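Local coordinates for probable csgAB operon transcriptional regulatory protein (Salmonella typhimurium, PDB 5XP0), which acts as the master regulator of adhesive curli fimbriae, switching on transcription of the csgAB operon and promoting biofilm formation, here represented by its receiver-like regulatory domain, at residues Glu122-Val125 / Ser126-Gly130; Leu94-Pro97 / Asp98-Tyr102. All blocks are in the same frame, centred on the assembly; numbering follows the deposited sequence.

Contact 1 of 2, residues Glu122-Val125 / Ser126-Gly130; sequences EHVV and SGLQG
Val-125 and Gln-129 meet one helical turn apart. The backbone carries the regular bonding: four i to i+4 hydrogen bonds run from the N-H groups of Ser-126, Gly-127, Leu-128 and Gln-129 to the carbonyls of Glu-122, His-123, Val-124 and Val-125. The shortest joins Gln-129 N to Val-125 O at 2.8 Å, with an N-H...O angle of 158°. Ser-126 adds a weak bond from its hydroxyl: with OG placed beside its own backbone N (chi1 -81°), OG lies 3.4 Å from Glu-122 O, which already accepts Ser-126 N. A small polar side chain suits this exposed flank, whereas Gly-127, without a side chain, occupies a buried position.

Side-chain contacts fall into two pairs. Val-124 and Leu-128 form the apolar one, lying alongside each other with CG1 of Val-124 4.1 Å from CD1 of Leu-128; both also touch Phe-115, and Val-124 packs on Leu-28 of the second subunit. Val-125 instead sets CG1 3.8 Å from CD of Gln-129, the side chains meeting at a slant. Gln-129 also touches Leu-41 of helix 28-41, and its partly exposed position can accommodate an amide. This is an amphipathic helix, 121-132, flanking the parallel sheet of a CheY-like receiver domain.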
loop_
_atom_site.group_PDB
_atom_site.type_symbol
_atom_site.label_atom_id
_atom_site.label_comp_id
_atom_site.label_asym_id
_atom_site.label_seq_id
_atom_site.Cartn_x
_atom_site.Cartn_y
_atom_site.Cartn_z
ATOM N N GLU B 122 -10.276 10.401 -0.123
ATOM C CA GLU B 122 -11.680 10.799 -0.049
ATOM C C GLU B 122 -12.334 10.717 -1.422
ATOM O O GLU B 122 -13.473 10.255 -1.558
ATOM C CB GLU B 122 -11.776 12.214 0.515
ATOM C CG GLU B 122 -11.284 12.357 1.960
ATOM C CD GLU B 122 -9.784 12.097 2.132
ATOM O OE1 GLU B 122 -9.393 11.501 3.166
ATOM O OE2 GLU B 122 -9.003 12.483 1.232
ATOM N N HIS B 123 -11.612 11.175 -2.449
ATOM C CA HIS B 123 -11.936 10.951 -3.860
ATOM C C HIS B 123 -12.330 9.485 -4.095
ATOM O O HIS B 123 -13.342 9.169 -4.743
ATOM C CB HIS B 123 -10.671 11.316 -4.667
ATOM C CG HIS B 123 -10.894 11.966 -6.000
ATOM N ND1 HIS B 123 -10.822 11.277 -7.192
ATOM C CD2 HIS B 123 -11.053 13.270 -6.336
ATOM C CE1 HIS B 123 -10.991 12.117 -8.198
ATOM N NE2 HIS B 123 -11.141 13.332 -7.706
ATOM N N VAL B 124 -11.506 8.564 -3.594
ATOM C CA VAL B 124 -11.729 7.159 -3.894
ATOM C C VAL B 124 -12.920 6.613 -3.107
ATOM O O VAL B 124 -13.749 5.880 -3.666
ATOM C CB VAL B 124 -10.432 6.371 -3.673
ATOM C CG1 VAL B 124 -10.640 4.888 -3.848
ATOM C CG2 VAL B 124 -9.407 6.868 -4.693
ATOM N N VAL B 125 -13.045 6.960 -1.814
ATOM C CA VAL B 125 -14.247 6.578 -1.052
ATOM C C VAL B 125 -15.495 7.033 -1.780
ATOM O O VAL B 125 -16.481 6.291 -1.913
ATOM C CB VAL B 125 -14.212 7.180 0.363
ATOM C CG1 VAL B 125 -15.599 7.119 1.048
ATOM C CG2 VAL B 125 -13.153 6.468 1.207
ATOM N N SER B 126 -15.496 8.289 -2.205
ATOM C CA SER B 126 -16.685 8.834 -2.859
ATOM C C SER B 126 -17.011 8.064 -4.132
ATOM O O SER B 126 -18.170 7.757 -4.407
ATOM C CB SER B 126 -16.476 10.313 -3.148
ATOM O OG SER B 126 -16.727 11.074 -1.980
ATOM N N GLY B 127 -16.002 7.702 -4.904
ATOM C CA GLY B 127 -16.261 6.907 -6.092
ATOM C C GLY B 127 -16.859 5.558 -5.759
ATOM O O GLY B 127 -17.798 5.107 -6.415
ATOM N N LEU B 128 -16.319 4.891 -4.731
ATOM C CA LEU B 128 -16.832 3.583 -4.346
ATOM C C LEU B 128 -18.237 3.671 -3.765
ATOM O O LEU B 128 -19.036 2.746 -3.945
ATOM C CB LEU B 128 -15.857 2.918 -3.347
ATOM C CG LEU B 128 -14.534 2.513 -4.009
ATOM C CD1 LEU B 128 -13.497 2.041 -2.979
ATOM C CD2 LEU B 128 -14.757 1.423 -5.038
ATOM N N GLN B 129 -18.563 4.761 -3.075
ATOM C CA GLN B 129 -19.935 4.940 -2.642
ATOM C C GLN B 129 -20.853 5.007 -3.852
ATOM O O GLN B 129 -21.962 4.464 -3.835
ATOM C CB GLN B 129 -20.054 6.207 -1.792
ATOM C CG GLN B 129 -19.413 6.142 -0.431
ATOM C CD GLN B 129 -19.319 7.508 0.220
ATOM O OE1 GLN B 129 -19.146 8.523 -0.459
ATOM N NE2 GLN B 129 -19.440 7.544 1.541
ATOM N N GLY B 130 -20.376 5.617 -4.944
ATOM C CA GLY B 130 -21.139 5.587 -6.185
ATOM C C GLY B 130 -21.332 4.187 -6.740
ATOM O O GLY B 130 -22.423 3.843 -7.222
#

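Contact 2 of 2, residues Leu94-Pro97 / Asp98-Tyr102; sequences LNTP and DDYPY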
loop_
_atom_site.group_PDB
_atom_site.type_symbol
_atom_site.label_atom_id
_atom_site.label_comp_id
_atom_site.label_asym_id
_atom_site.label_seq_id
_atom_site.Cartn_x
_atom_site.Cartn_y
_atom_site.Cartn_z
ATOM N N LEU B 94 -7.049 0.621 -9.830
ATOM C CA LEU B 94 -6.500 1.463 -8.800
ATOM C C LEU B 94 -5.097 1.896 -9.200
ATOM O O LEU B 94 -4.391 1.163 -9.893
ATOM C CB LEU B 94 -6.469 0.678 -7.483
ATOM C CG LEU B 94 -6.088 1.399 -6.204
ATOM C CD1 LEU B 94 -7.264 2.273 -5.777
ATOM C CD2 LEU B 94 -5.725 0.358 -5.103
ATOM N N ASN B 95 -4.705 3.097 -8.768
ATOM C CA ASN B 95 -3.360 3.628 -9.034
ATOM C C ASN B 95 -3.043 3.579 -10.519
ATOM O O ASN B 95 -1.943 3.194 -10.919
ATOM C CB ASN B 95 -2.272 2.881 -8.258
ATOM C CG ASN B 95 -2.428 2.976 -6.757
ATOM O OD1 ASN B 95 -2.702 4.044 -6.186
ATOM N ND2 ASN B 95 -2.261 1.830 -6.097
ATOM N N THR B 96 -4.011 3.972 -11.342
ATOM C CA THR B 96 -3.892 3.820 -12.785
ATOM C C THR B 96 -2.976 4.872 -13.378
ATOM O O THR B 96 -3.114 6.063 -13.058
ATOM C CB THR B 96 -5.252 3.929 -13.473
ATOM O OG1 THR B 96 -6.180 3.006 -12.882
ATOM C CG2 THR B 96 -5.094 3.612 -14.950
ATOM N N PRO B 97 -2.056 4.486 -14.255
ATOM C CA PRO B 97 -1.223 5.493 -14.906
ATOM C C PRO B 97 -2.097 6.513 -15.596
ATOM O O PRO B 97 -3.084 6.171 -16.272
ATOM C CB PRO B 97 -0.407 4.682 -15.920
ATOM C CG PRO B 97 -0.336 3.345 -15.356
ATOM C CD PRO B 97 -1.625 3.121 -14.599
ATOM N N ASP B 98 -1.757 7.780 -15.419
ATOM C CA ASP B 98 -2.285 8.760 -16.342
ATOM C C ASP B 98 -1.991 8.197 -17.720
ATOM O O ASP B 98 -0.968 7.540 -17.920
ATOM C CB ASP B 98 -1.629 10.124 -16.131
ATOM C CG ASP B 98 -1.887 10.680 -14.742
ATOM O OD1 ASP B 98 -3.065 10.934 -14.411
ATOM O OD2 ASP B 98 -0.916 10.845 -13.972
ATOM N N ASP B 99 -2.917 8.371 -18.646
ATOM C CA ASP B 99 -2.705 8.002 -20.047
ATOM C C ASP B 99 -2.578 6.485 -20.245
ATOM O O ASP B 99 -2.089 6.030 -21.288
ATOM C CB ASP B 99 -1.497 8.715 -20.692
ATOM C CG ASP B 99 -0.151 8.266 -20.144
ATOM O OD1 ASP B 99 0.608 9.137 -19.666
ATOM O OD2 ASP B 99 0.144 7.049 -20.163
ATOM N N TYR B 100 -2.962 5.674 -19.263
ATOM C CA TYR B 100 -3.295 4.299 -19.594
ATOM C C TYR B 100 -4.359 4.389 -20.680
ATOM O O TYR B 100 -5.354 5.118 -20.491
ATOM C CB TYR B 100 -3.812 3.545 -18.371
ATOM C CG TYR B 100 -4.097 2.073 -18.540
ATOM C CD1 TYR B 100 -3.141 1.205 -19.031
ATOM C CD2 TYR B 100 -5.331 1.551 -18.182
ATOM C CE1 TYR B 100 -3.413 -0.143 -19.176
ATOM C CE2 TYR B 100 -5.616 0.219 -18.339
ATOM C CZ TYR B 100 -4.652 -0.637 -18.812
ATOM O OH TYR B 100 -4.941 -1.987 -18.956
ATOM N N PRO B 101 -4.170 3.758 -21.840
ATOM C CA PRO B 101 -5.056 4.060 -22.973
ATOM C C PRO B 101 -6.492 3.618 -22.731
ATOM O O PRO B 101 -6.763 2.612 -22.081
ATOM C CB PRO B 101 -4.427 3.291 -24.143
ATOM C CG PRO B 101 -3.007 3.066 -23.745
ATOM C CD PRO B 101 -3.022 2.927 -22.254
ATOM N N TYR B 102 -7.422 4.398 -23.277
ATOM C CA TYR B 102 -8.834 4.046 -23.218
ATOM C C TYR B 102 -9.103 2.681 -23.834
ATOM O O TYR B 102 -9.930 1.906 -23.334
ATOM C CB TYR B 102 -9.647 5.104 -23.950
ATOM C CG TYR B 102 -9.836 6.394 -23.203
ATOM C CD1 TYR B 102 -9.199 6.649 -21.995
ATOM C CD2 TYR B 102 -10.718 7.350 -23.704
ATOM C CE1 TYR B 102 -9.413 7.849 -21.317
ATOM C CE2 TYR B 102 -10.936 8.524 -23.049
ATOM C CZ TYR B 102 -10.302 8.777 -21.868
ATOM O OH TYR B 102 -10.567 9.973 -21.262
#
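Thr-96 CG2 packs against the base of Tyr-100 across a type II beta turn running from Pro-97 to Tyr-100, in the loop that leaves strand 90-94 of the receiver fold. The methyl lies 3.7 Å from Tyr-100 CB and 3.8 Å from CD2, and the two side chains cross at about a right angle. Tyr-100 N closes the turn on Pro-97 O at 3.0 Å; the N-H points almost straight at the oxygen (165°), although the donor stands well above the carbonyl plane. Pro-97 CB adds a looser apolar contact with Tyr-100 CB.

Residue types follow the turn. Pro-97 supplies the accepting carbonyl, Asp-98 takes the extended second position, and Asp-99 adopts a positive phi of 67° at the third. The exposed, poorly ordered carboxylates of Asp-98 and Asp-99 suit a surface corner.

Farther out, Thr-96 is used from both branches: while its methyl meets the tyrosine, OG1 bonds to Phe-115 O. Next to it, Asn-95 ND2 bonds Asp-66 OD1 and Gln-29 OE1 of the second subunit, and Asn-95 OD1 accepts Leu-28 N of that subunit. A first torsion of -175° sends the Tyr-100 ring away from the turn, past Met-67, and its OH is hydrogen-bonded to Trp-108 NE1.

Both contacts belong to the same receiver domain, whose five parallel strands are ordered 2-1-3-4-5. Contact 2 comes first along the chain, in the loop between strand 90-94 and helix 102-107; the chain then passes through strand 111-114 before entering helix 121-132, which holds contact 1. Their centres lie about 17 Å apart and their nearest atoms about 5 Å, without touching. Phe-115, just beyond strand 111-114, connects them indirectly: it packs on Val-124 and Leu-128, and its carbonyl receives the Thr-96 hydroxyl. Leu-28 of the second subunit also meets residues of both, so loop and helix contribute together to the dimer interface of this regulatory domain.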